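Local structure of hypothetical 11.0 kDa protein (Sulfolobus virus 1, 1TBX) at residues Ala83-Thr86 against Tyr87-Ile90. The protein probably acts as a transcription factor, a homodimeric winged-helix protein that binds DNA and recognises a palindromic or pseudo-palindromic target sequence. Numbering follows the deposited sequence.
Sequences AIET and YKQI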
loop_
_atom_site.group_PDB
_atom_site.type_symbol
_atom_site.label_atom_id
_atom_site.label_comp_id
_atom_site.label_asym_id
_atom_site.label_seq_id
_atom_site.Cartn_x
_atom_site.Cartn_y
_atom_site.Cartn_z
ATOM N N ALA A 83 2.073 1.528 7.762
ATOM C CA ALA A 83 2.688 0.985 6.566
ATOM C C ALA A 83 3.563 1.995 5.756
ATOM O O ALA A 83 4.768 1.750 5.571
ATOM C CB ALA A 83 1.635 0.338 5.699
ATOM N N ILE A 84 2.988 3.118 5.300
ATOM C CA ILE A 84 3.756 4.160 4.578
ATOM C C ILE A 84 4.908 4.727 5.405
ATOM O O ILE A 84 6.034 4.927 4.911
ATOM C CB ILE A 84 2.840 5.305 4.139
ATOM C CG1 ILE A 84 1.886 4.818 3.043
ATOM C CG2 ILE A 84 3.664 6.520 3.674
ATOM C CD1 ILE A 84 0.538 5.408 3.120
ATOM N N GLU A 85 4.631 4.969 6.672
ATOM C CA GLU A 85 5.647 5.466 7.559
ATOM C C GLU A 85 6.825 4.510 7.704
ATOM O O GLU A 85 7.982 4.952 7.768
ATOM C CB GLU A 85 5.019 5.767 8.891
ATOM C CG GLU A 85 5.785 6.816 9.628
ATOM C CD GLU A 85 5.575 8.216 9.041
ATOM O OE1 GLU A 85 4.513 8.441 8.353
ATOM O OE2 GLU A 85 6.486 9.082 9.292
ATOM N N THR A 86 6.516 3.205 7.770
ATOM C CA THR A 86 7.518 2.190 7.944
ATOM C C THR A 86 8.286 2.160 6.642
ATOM O O THR A 86 9.505 2.082 6.638
ATOM C CB THR A 86 6.839 0.821 8.216
ATOM O OG1 THR A 86 6.097 0.890 9.440
ATOM C CG2 THR A 86 7.888 -0.310 8.449
ATOM N N TYR A 87 7.550 2.233 5.536
ATOM C CA TYR A 87 8.168 2.358 4.215
ATOM C C TYR A 87 9.186 3.493 4.133
ATOM O O TYR A 87 10.347 3.228 3.786
ATOM C CB TYR A 87 7.146 2.611 3.123
ATOM C CG TYR A 87 7.752 2.561 1.738
ATOM C CD1 TYR A 87 8.674 1.568 1.407
ATOM C CD2 TYR A 87 7.414 3.505 0.760
ATOM C CE1 TYR A 87 9.243 1.502 0.156
ATOM C CE2 TYR A 87 7.986 3.443 -0.502
ATOM C CZ TYR A 87 8.899 2.441 -0.797
ATOM O OH TYR A 87 9.456 2.331 -2.052
ATOM N N LYS A 88 8.740 4.732 4.425
ATOM C CA LYS A 88 9.621 5.880 4.519
ATOM C C LYS A 88 10.867 5.594 5.332
ATOM O O LYS A 88 11.963 5.862 4.871
ATOM C CB LYS A 88 8.909 7.006 5.184
ATOM C CG LYS A 88 8.037 7.870 4.325
ATOM C CD LYS A 88 7.641 9.130 5.148
ATOM C CE LYS A 88 6.145 9.497 4.885
ATOM N NZ LYS A 88 5.157 9.634 6.051
ATOM N N GLN A 89 10.731 5.004 6.522
ATOM C CA GLN A 89 11.909 4.706 7.360
ATOM C C GLN A 89 12.783 3.634 6.803
ATOM O O GLN A 89 13.953 3.555 7.148
ATOM C CB GLN A 89 11.522 4.334 8.794
ATOM C CG GLN A 89 10.998 5.496 9.580
ATOM C CD GLN A 89 11.972 6.707 9.578
ATOM O OE1 GLN A 89 13.149 6.569 9.974
ATOM N NE2 GLN A 89 11.491 7.861 9.119
ATOM N N ILE A 90 12.210 2.759 5.983
ATOM C CA ILE A 90 12.980 1.677 5.376
ATOM C C ILE A 90 13.836 2.287 4.243
ATOM O O ILE A 90 15.052 2.098 4.207
ATOM C CB ILE A 90 12.018 0.538 4.930
ATOM C CG1 ILE A 90 11.911 -0.520 6.024
ATOM C CG2 ILE A 90 12.458 -0.085 3.626
ATOM C CD1 ILE A 90 10.793 -1.500 5.788
#
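The carboxylate of Glu85 is met by Lys88 from above its plane: NZ stands 46° out of that plane and 2.7 Å from OE1, with OE2 farther away at 3.5 Å, so the salt bridge is one-sided rather than bidentate. The bend of Glu85 at chi2 (74°) turns OE1 toward the start of the helix, and the Lys88 chain, bent at chi3 and chi4, runs back along the helix to meet it; on the way its CE passes CG2 of Ile84 at 4.1 Å. The other flat group, the Tyr87 ring, leads away from residues 83-86, while Tyr87 CB lies 3.1 Å from Ile84 O. Phe6 meets this ring edge-to-face, Phe76 of the second subunit meets it with nearly parallel planes, and the Tyr87 OH is hydrogen-bonded to Lys91. Thr86 and Ile90, one turn apart, touch through CG2 and CD1 at 4.1 Å; the Thr86 hydroxyl bonds instead to the carbonyl of Thr82. Beneath the side chains run i to i+4 backbone bonds, straightest from Lys88 N to Ile84 O (2.8 Å, 174°) and more bent from Ile90 N to Thr86 O. This is alpha-helix with an i to i+3 salt bridge, in the long C-terminal helix 71-94 that follows the wing hairpin of the winged-helix fold and, through Ala83, Thr86, Tyr87 and Ile90, packs against the second subunit of the homodimer.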